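Local coordinates for TlmII (Streptoalloteichus hindustanus, PDB 4HVM), which probably takes part in tallysomycin biosynthesis as a condensation-domain protein of the nonribosomal peptide synthetase type and probably binds phosphopantetheine, at residues 350-355 with 410-415; 200-205 with 274-279; 50-55 with 156-161. One frame throughout, in Å; residues are numbered along the deposited sequence.

The contacts follow one another along the chain: interaction 3 closes first, then interaction 2, then interaction 1. Interaction 3 packs helices 49-62 and 147-161 against the five-stranded sheet, in the half of the molecule built from the early chain. Interactions 1 and 2 belong to the other half, around the six-stranded sheet. Loops 350-355 and 410-415 lead into neighbouring strands 359-361 and 417-424, and strand 274-282 runs next to 359-361. The centres of interactions 1 and 2 are about 14 Å apart, and Ala355 O lies 4.0 Å from Arg205 CB. Interaction 3 is centred about 41 Å from interaction 1 and about 46 Å from interaction 2, consistent with the two-lobed architecture of condensation domains.

Interaction 1 (350-355 with 410-415); sequences PPRVAA and DTWDGT
A salt bridge between Arg352 and Asp410 joins two loops, one of them a type I turn over Arg352-Ala355, just before strands 359-361 and 417-424 of the six-stranded sheet. Arg352 NH2 meets Asp410 OD2 at 2.7 Å, within the guanidinium plane and on the oxygen's syn lone pair. NH1 adds a weak bond to the same oxygen and another weak one to Trp412 O. The planes of guanidinium and carboxylate are 67° apart, and OD2 alone receives the bonds from NH1 and NH2. Trp412 CE3 sits 3.4 Å above the guanidinium plane, over its centre. An alanine in place of Arg352 would remove the guanidinium and would probably leave Asp410 without its partner in loop 350-355 and Trp412 with less packing against its ring.

Farther along, the backbone bond from Ala354 N to Asp413 O (2.9 Å, 155° at the hydrogen) ties the turn to the other loop. Asp413 suits its place because OD1 accepts from Thr415 N, which makes an Asx turn, and also from Thr415 OG1. At Gly414 (phi 108°) a CB would jam against Asp413 O, so glycine fits. Pro351, after a cis peptide, rests its CG 3.5 Å from Asp410 O.

Interaction 2 (200-205 with 274-279); sequences PALPVR and SLYLST
A connecting loop packs against the start of a sheet strand: segment 200-205 belongs to the connection from helix 185-198 to strand 216-223, and it meets strand 274-282 of the mixed six-stranded sheet in this condensation-type fold. The contact is carried by side chains, because the nearest CA atoms, those of Pro203 and Ser274, are still 7.8 Å apart. Tyr276 supplies the flat surface. Its ring receives Leu202 over one face in a CH-pi contact, CG standing 4.1 Å from the ring centroid and only 1° off the normal. A branched leucine suits this position, since it sets CG over the ring centre and CD1 over the CZ-CE2 side. Pro203 brings its rigid ring to the CD1-CE1 side of the tyrosine, CD lying 3.9 Å from CE1. Trp357 touches both Leu202 and Tyr276, and Leu202 O takes a hydrogen bond from Arg356 NH2, so the loop just before strand 359-361 completes the patch. Arg205 bends at chi3 and is held through NE in a salt bridge with Asp358. That leaves its flat guanidinium as a surface for packing, and Leu275 CD1 lies 3.6 Å above its plane, offset toward the rim.

Interaction 3 (50-55 with 156-161); sequences DRLAAA and AVWQAY
Tyr161 N is gripped by two backbone carbonyls, its single N-H shared between Val157 O at 3.1 Å, the regular helical bond, and, weakly, Trp158 O. The phenol OH accepts a hydrogen bond from the backbone N of Asp48, so Tyr161 also reaches the residue just ahead of helix 49-62. This is helix-on-helix packing in an alpha/beta layer: segments 50-55 and 156-161 of helices 49-62 and 147-161 run with their axes 124° apart in direction and 8.3 Å at closest approach. Ala55 CB lies 3.8 Å from Ala160 CB, and these small methyls let the backbones come close, Ala55 CA and Ala160 CA being 5.2 Å apart.

Beside the alanines, bigger groups pack together. Tyr161, with CG anti to its backbone N, turns a ring edge to the neighbouring helix, CD1 lying 3.6 Å from Leu52 CA, while Arg51 runs its aliphatic CG to 3.5 Å from CE1. Arginine suits this border because its carbons pack on the tyrosine while its guanidinium extends to the carbonyl of Ala160, where NH2 is close to O but badly angled for a hydrogen bond. Leu52 reaches inward, and strands 122-128 and 133-141 meet it there through Leu126 and Val134. Val157 CG1 lies beside Leu52 CD1, the methyl that makes a CH-pi contact 4.0 Å from the centroid of the Trp158 six-membered ring, 9° off the normal.

Interaction 1 (350-355 with 410-415)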
loop_
_atom_site.group_PDB
_atom_site.type_symbol
_atom_site.label_atom_id
_atom_site.label_comp_id
_atom_site.label_asym_id
_atom_site.label_seq_id
_atom_site.Cartn_x
_atom_site.Cartn_y
_atom_site.Cartn_z
ATOM N N PRO A 350 15.029 12.184 12.072
ATOM C CA PRO A 350 14.232 12.569 10.903
ATOM C C PRO A 350 15.102 13.203 9.824
ATOM O O PRO A 350 16.053 13.917 10.150
ATOM C CB PRO A 350 13.257 13.602 11.472
ATOM C CG PRO A 350 13.155 13.268 12.918
ATOM C CD PRO A 350 14.517 12.787 13.314
ATOM N N PRO A 351 14.785 12.942 8.546
ATOM C CA PRO A 351 13.666 12.098 8.112
ATOM C C PRO A 351 14.042 10.624 7.934
ATOM O O PRO A 351 13.229 9.852 7.426
ATOM C CB PRO A 351 13.302 12.699 6.757
ATOM C CG PRO A 351 14.616 13.164 6.217
ATOM C CD PRO A 351 15.431 13.618 7.407
ATOM N N ARG A 352 15.251 10.245 8.340
ATOM C CA ARG A 352 15.701 8.857 8.226
ATOM C C ARG A 352 15.115 7.983 9.339
ATOM O O ARG A 352 15.856 7.388 10.122
ATOM C CB ARG A 352 17.227 8.790 8.289
ATOM C CG ARG A 352 17.943 9.654 7.271
ATOM C CD ARG A 352 17.952 9.010 5.895
ATOM N NE ARG A 352 18.786 9.764 4.962
ATOM C CZ ARG A 352 18.348 10.775 4.219
ATOM N NH1 ARG A 352 17.079 11.158 4.291
ATOM N NH2 ARG A 352 19.181 11.405 3.401
ATOM N N VAL A 353 13.789 7.897 9.398
ATOM C CA VAL A 353 13.108 7.193 10.486
ATOM C C VAL A 353 13.071 5.676 10.302
ATOM O O VAL A 353 12.768 4.940 11.241
ATOM C CB VAL A 353 11.671 7.711 10.685
ATOM C CG1 VAL A 353 11.682 9.168 11.114
ATOM C CG2 VAL A 353 10.857 7.530 9.410
ATOM N N ALA A 354 13.374 5.214 9.093
ATOM C CA ALA A 354 13.312 3.787 8.788
ATOM C C ALA A 354 14.696 3.172 8.604
ATOM O O ALA A 354 14.824 2.070 8.076
ATOM C CB ALA A 354 12.457 3.546 7.550
ATOM N N ALA A 355 15.728 3.883 9.050
ATOM C CA ALA A 355 17.108 3.437 8.877
ATOM C C ALA A 355 17.386 2.099 9.554
ATOM O O ALA A 355 18.242 1.334 9.106
ATOM C CB ALA A 355 18.069 4.494 9.388
ATOM N N ASP A 410 14.807 16.934 1.055
ATOM C CA ASP A 410 15.031 15.506 1.240
ATOM C C ASP A 410 14.081 14.926 2.288
ATOM O O ASP A 410 14.164 15.263 3.469
ATOM C CB ASP A 410 16.487 15.257 1.644
ATOM C CG ASP A 410 16.837 13.782 1.712
ATOM O OD1 ASP A 410 16.122 12.959 1.097
ATOM O OD2 ASP A 410 17.841 13.451 2.378
ATOM N N THR A 411 13.177 14.057 1.847
ATOM C CA THR A 411 12.217 13.429 2.750
ATOM C C THR A 411 12.280 11.903 2.677
ATOM O O THR A 411 11.321 11.219 3.034
ATOM C CB THR A 411 10.771 13.888 2.462
ATOM O OG1 THR A 411 10.365 13.428 1.166
ATOM C CG2 THR A 411 10.665 15.410 2.529
ATOM N N TRP A 412 13.408 11.378 2.212
ATOM C CA TRP A 412 13.608 9.935 2.106
ATOM C C TRP A 412 13.726 9.309 3.495
ATOM O O TRP A 412 14.504 9.781 4.322
ATOM C CB TRP A 412 14.857 9.654 1.263
ATOM C CG TRP A 412 15.282 8.221 1.225
ATOM C CD1 TRP A 412 14.515 7.146 0.893
ATOM C CD2 TRP A 412 16.592 7.710 1.502
ATOM N NE1 TRP A 412 15.261 5.994 0.961
ATOM C CE2 TRP A 412 16.541 6.313 1.332
ATOM C CE3 TRP A 412 17.801 8.299 1.886
ATOM C CZ2 TRP A 412 17.651 5.495 1.532
ATOM C CZ3 TRP A 412 18.902 7.486 2.084
ATOM C CH2 TRP A 412 18.820 6.099 1.907
ATOM N N ASP A 413 12.955 8.253 3.752
ATOM C CA ASP A 413 12.888 7.674 5.097
ATOM C C ASP A 413 14.054 6.751 5.444
ATOM O O ASP A 413 14.217 6.360 6.599
ATOM C CB ASP A 413 11.543 6.969 5.350
ATOM C CG ASP A 413 11.307 5.776 4.429
ATOM O OD1 ASP A 413 12.214 5.412 3.651
ATOM O OD2 ASP A 413 10.201 5.194 4.494
ATOM N N GLY A 414 14.855 6.399 4.444
ATOM C CA GLY A 414 16.027 5.577 4.675
ATOM C C GLY A 414 15.898 4.156 4.165
ATOM O O GLY A 414 16.846 3.374 4.254
ATOM N N THR A 415 14.727 3.814 3.633
ATOM C CA THR A 415 14.509 2.482 3.080
ATOM C C THR A 415 15.396 2.268 1.859
ATOM O O THR A 415 15.368 3.056 0.913
ATOM C CB THR A 415 13.037 2.257 2.695
ATOM O OG1 THR A 415 12.204 2.495 3.838
ATOM C CG2 THR A 415 12.823 0.829 2.205
#

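Interaction 2 (200-205 with 274-279)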
loop_
_atom_site.group_PDB
_atom_site.type_symbol
_atom_site.label_atom_id
_atom_site.label_comp_id
_atom_site.label_asym_id
_atom_site.label_seq_id
_atom_site.Cartn_x
_atom_site.Cartn_y
_atom_site.Cartn_z
ATOM N N PRO A 200 15.993 0.404 21.326
ATOM C CA PRO A 200 17.432 0.684 21.412
ATOM C C PRO A 200 18.308 -0.491 20.978
ATOM O O PRO A 200 19.457 -0.279 20.593
ATOM C CB PRO A 200 17.645 0.960 22.904
ATOM C CG PRO A 200 16.316 1.385 23.407
ATOM C CD PRO A 200 15.337 0.559 22.638
ATOM N N ALA A 201 17.774 -1.705 21.040
ATOM C CA ALA A 201 18.560 -2.897 20.740
ATOM C C ALA A 201 18.597 -3.224 19.249
ATOM O O ALA A 201 19.311 -4.131 18.825
ATOM C CB ALA A 201 18.035 -4.084 21.530
ATOM N N LEU A 202 17.825 -2.488 18.457
ATOM C CA LEU A 202 17.802 -2.696 17.013
ATOM C C LEU A 202 19.183 -2.468 16.407
ATOM O O LEU A 202 19.795 -1.422 16.626
ATOM C CB LEU A 202 16.782 -1.769 16.350
ATOM C CG LEU A 202 15.425 -2.360 15.966
ATOM C CD1 LEU A 202 14.735 -2.979 17.163
ATOM C CD2 LEU A 202 14.537 -1.302 15.336
ATOM N N PRO A 203 19.675 -3.451 15.639
ATOM C CA PRO A 203 20.993 -3.384 14.996
ATOM C C PRO A 203 21.111 -2.218 14.015
ATOM O O PRO A 203 20.107 -1.762 13.468
ATOM C CB PRO A 203 21.092 -4.718 14.252
ATOM C CG PRO A 203 19.677 -5.175 14.089
ATOM C CD PRO A 203 18.963 -4.697 15.310
ATOM N N VAL A 204 22.336 -1.751 13.801
ATOM C CA VAL A 204 22.587 -0.592 12.953
ATOM C C VAL A 204 22.744 -0.974 11.483
ATOM O O VAL A 204 23.500 -1.884 11.146
ATOM C CB VAL A 204 23.849 0.168 13.409
ATOM C CG1 VAL A 204 24.053 1.416 12.568
ATOM C CG2 VAL A 204 23.750 0.527 14.885
ATOM N N ARG A 205 22.024 -0.268 10.617
ATOM C CA ARG A 205 22.121 -0.473 9.175
ATOM C C ARG A 205 22.014 0.851 8.422
ATOM O O ARG A 205 23.020 1.418 7.997
ATOM C CB ARG A 205 21.035 -1.438 8.696
ATOM C CG ARG A 205 21.448 -2.897 8.704
ATOM C CD ARG A 205 20.282 -3.782 8.300
ATOM N NE ARG A 205 19.779 -3.448 6.969
ATOM C CZ ARG A 205 20.179 -4.039 5.848
ATOM N NH1 ARG A 205 21.093 -4.997 5.891
ATOM N NH2 ARG A 205 19.666 -3.672 4.680
ATOM N N SER A 274 20.260 -10.746 13.350
ATOM C CA SER A 274 18.878 -10.563 12.914
ATOM C C SER A 274 18.725 -9.399 11.936
ATOM O O SER A 274 19.601 -8.539 11.828
ATOM C CB SER A 274 17.951 -10.359 14.114
ATOM O OG SER A 274 18.208 -9.122 14.750
ATOM N N LEU A 275 17.594 -9.383 11.235
ATOM C CA LEU A 275 17.301 -8.380 10.220
ATOM C C LEU A 275 15.873 -7.859 10.388
ATOM O O LEU A 275 14.933 -8.643 10.533
ATOM C CB LEU A 275 17.478 -8.984 8.828
ATOM C CG LEU A 275 17.180 -8.087 7.628
ATOM C CD1 LEU A 275 18.254 -7.023 7.459
ATOM C CD2 LEU A 275 17.034 -8.916 6.364
ATOM N N TYR A 276 15.707 -6.540 10.365
ATOM C CA TYR A 276 14.391 -5.942 10.590
ATOM C C TYR A 276 13.737 -5.391 9.329
ATOM O O TYR A 276 14.339 -4.620 8.586
ATOM C CB TYR A 276 14.463 -4.865 11.671
ATOM C CG TYR A 276 14.450 -5.446 13.060
ATOM C CD1 TYR A 276 15.601 -5.988 13.617
ATOM C CD2 TYR A 276 13.283 -5.470 13.809
ATOM C CE1 TYR A 276 15.592 -6.530 14.888
ATOM C CE2 TYR A 276 13.261 -6.007 15.078
ATOM C CZ TYR A 276 14.416 -6.536 15.614
ATOM O OH TYR A 276 14.385 -7.070 16.882
ATOM N N LEU A 277 12.491 -5.791 9.107
ATOM C CA LEU A 277 11.755 -5.423 7.906
ATOM C C LEU A 277 10.510 -4.611 8.240
ATOM O O LEU A 277 10.171 -4.420 9.407
ATOM C CB LEU A 277 11.344 -6.671 7.120
ATOM C CG LEU A 277 12.382 -7.498 6.361
ATOM C CD1 LEU A 277 13.335 -8.250 7.286
ATOM C CD2 LEU A 277 11.681 -8.472 5.428
ATOM N N SER A 278 9.825 -4.147 7.204
ATOM C CA SER A 278 8.565 -3.438 7.372
ATOM C C SER A 278 7.542 -3.940 6.360
ATOM O O SER A 278 7.852 -4.098 5.180
ATOM C CB SER A 278 8.768 -1.932 7.204
ATOM O OG SER A 278 7.526 -1.251 7.189
ATOM N N THR A 279 6.324 -4.196 6.823
ATOM C CA THR A 279 5.245 -4.595 5.926
ATOM C C THR A 279 3.922 -4.006 6.395
ATOM O O THR A 279 3.796 -3.592 7.546
ATOM C CB THR A 279 5.124 -6.129 5.825
ATOM O OG1 THR A 279 4.186 -6.476 4.797
ATOM C CG2 THR A 279 4.670 -6.724 7.148
#

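Interaction 3 (50-55 with 156-161)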
loop_
_atom_site.group_PDB
_atom_site.type_symbol
_atom_site.label_atom_id
_atom_site.label_comp_id
_atom_site.label_asym_id
_atom_site.label_seq_id
_atom_site.Cartn_x
_atom_site.Cartn_y
_atom_site.Cartn_z
ATOM N N ASP A 50 -21.692 7.313 -20.846
ATOM C CA ASP A 50 -22.545 8.195 -20.062
ATOM C C ASP A 50 -23.149 7.458 -18.874
ATOM O O ASP A 50 -23.306 8.028 -17.794
ATOM C CB ASP A 50 -23.649 8.785 -20.940
ATOM C CG ASP A 50 -23.102 9.682 -22.037
ATOM O OD1 ASP A 50 -22.223 10.519 -21.735
ATOM O OD2 ASP A 50 -23.545 9.544 -23.199
ATOM N N ARG A 51 -23.479 6.188 -19.082
ATOM C CA ARG A 51 -24.032 5.361 -18.019
ATOM C C ARG A 51 -22.967 5.089 -16.966
ATOM O O ARG A 51 -23.247 5.095 -15.768
ATOM C CB ARG A 51 -24.565 4.042 -18.579
ATOM C CG ARG A 51 -25.189 3.134 -17.533
ATOM C CD ARG A 51 -26.421 3.776 -16.914
ATOM N NE ARG A 51 -26.827 3.117 -15.675
ATOM C CZ ARG A 51 -26.462 3.517 -14.460
ATOM N NH1 ARG A 51 -25.678 4.579 -14.314
ATOM N NH2 ARG A 51 -26.881 2.858 -13.389
ATOM N N LEU A 52 -21.741 4.854 -17.422
ATOM C CA LEU A 52 -20.624 4.610 -16.522
ATOM C C LEU A 52 -20.241 5.881 -15.774
ATOM O O LEU A 52 -19.902 5.836 -14.590
ATOM C CB LEU A 52 -19.423 4.069 -17.296
ATOM C CG LEU A 52 -18.179 3.707 -16.480
ATOM C CD1 LEU A 52 -18.492 2.657 -15.421
ATOM C CD2 LEU A 52 -17.072 3.229 -17.402
ATOM N N ALA A 53 -20.301 7.012 -16.473
ATOM C CA ALA A 53 -20.009 8.308 -15.872
ATOM C C ALA A 53 -21.029 8.642 -14.792
ATOM O O ALA A 53 -20.681 9.191 -13.747
ATOM C CB ALA A 53 -19.995 9.394 -16.937
ATOM N N ALA A 54 -22.289 8.303 -15.048
ATOM C CA ALA A 54 -23.349 8.521 -14.077
ATOM C C ALA A 54 -23.148 7.624 -12.864
ATOM O O ALA A 54 -23.448 8.012 -11.733
ATOM C CB ALA A 54 -24.702 8.256 -14.709
ATOM N N ALA A 55 -22.632 6.423 -13.105
ATOM C CA ALA A 55 -22.382 5.472 -12.033
ATOM C C ALA A 55 -21.290 5.987 -11.104
ATOM O O ALA A 55 -21.360 5.809 -9.888
ATOM C CB ALA A 55 -21.999 4.116 -12.602
ATOM N N ALA A 156 -17.276 -0.640 -6.781
ATOM C CA ALA A 156 -18.577 -0.047 -6.488
ATOM C C ALA A 156 -19.144 0.718 -7.683
ATOM O O ALA A 156 -20.359 0.759 -7.883
ATOM C CB ALA A 156 -18.482 0.864 -5.273
ATOM N N VAL A 157 -18.261 1.322 -8.474
ATOM C CA VAL A 157 -18.679 2.060 -9.660
ATOM C C VAL A 157 -19.264 1.116 -10.705
ATOM O O VAL A 157 -20.303 1.400 -11.300
ATOM C CB VAL A 157 -17.516 2.863 -10.273
ATOM C CG1 VAL A 157 -17.964 3.555 -11.550
ATOM C CG2 VAL A 157 -16.987 3.878 -9.269
ATOM N N TRP A 158 -18.600 -0.013 -10.917
ATOM C CA TRP A 158 -19.100 -1.013 -11.851
ATOM C C TRP A 158 -20.382 -1.667 -11.344
ATOM O O TRP A 158 -21.233 -2.081 -12.133
ATOM C CB TRP A 158 -18.033 -2.069 -12.139
ATOM C CG TRP A 158 -16.997 -1.611 -13.126
ATOM C CD1 TRP A 158 -15.685 -1.334 -12.874
ATOM C CD2 TRP A 158 -17.196 -1.369 -14.525
ATOM N NE1 TRP A 158 -15.052 -0.940 -14.032
ATOM C CE2 TRP A 158 -15.961 -0.953 -15.059
ATOM C CE3 TRP A 158 -18.300 -1.467 -15.376
ATOM C CZ2 TRP A 158 -15.799 -0.635 -16.408
ATOM C CZ3 TRP A 158 -18.139 -1.151 -16.714
ATOM C CH2 TRP A 158 -16.898 -0.740 -17.217
ATOM N N GLN A 159 -20.514 -1.765 -10.025
ATOM C CA GLN A 159 -21.741 -2.273 -9.426
ATOM C C GLN A 159 -22.912 -1.342 -9.723
ATOM O O GLN A 159 -24.015 -1.797 -10.028
ATOM C CB GLN A 159 -21.583 -2.445 -7.912
ATOM C CG GLN A 159 -20.862 -3.719 -7.489
ATOM C CD GLN A 159 -20.914 -3.949 -5.985
ATOM O OE1 GLN A 159 -21.317 -3.070 -5.222
ATOM N NE2 GLN A 159 -20.509 -5.140 -5.554
ATOM N N ALA A 160 -22.661 -0.040 -9.632
ATOM C CA ALA A 160 -23.683 0.962 -9.903
ATOM C C ALA A 160 -24.075 0.949 -11.373
ATOM O O ALA A 160 -25.221 1.237 -11.720
ATOM C CB ALA A 160 -23.192 2.343 -9.494
ATOM N N TYR A 161 -23.119 0.604 -12.231
ATOM C CA TYR A 161 -23.345 0.552 -13.671
ATOM C C TYR A 161 -24.409 -0.480 -14.033
ATOM O O TYR A 161 -25.166 -0.296 -14.987
ATOM C CB TYR A 161 -22.032 0.241 -14.395
ATOM C CG TYR A 161 -22.141 0.167 -15.902
ATOM C CD1 TYR A 161 -22.137 1.321 -16.674
ATOM C CD2 TYR A 161 -22.233 -1.058 -16.554
ATOM C CE1 TYR A 161 -22.227 1.261 -18.053
ATOM C CE2 TYR A 161 -22.326 -1.128 -17.935
ATOM C CZ TYR A 161 -22.323 0.034 -18.678
ATOM O OH TYR A 161 -22.416 -0.032 -20.051
#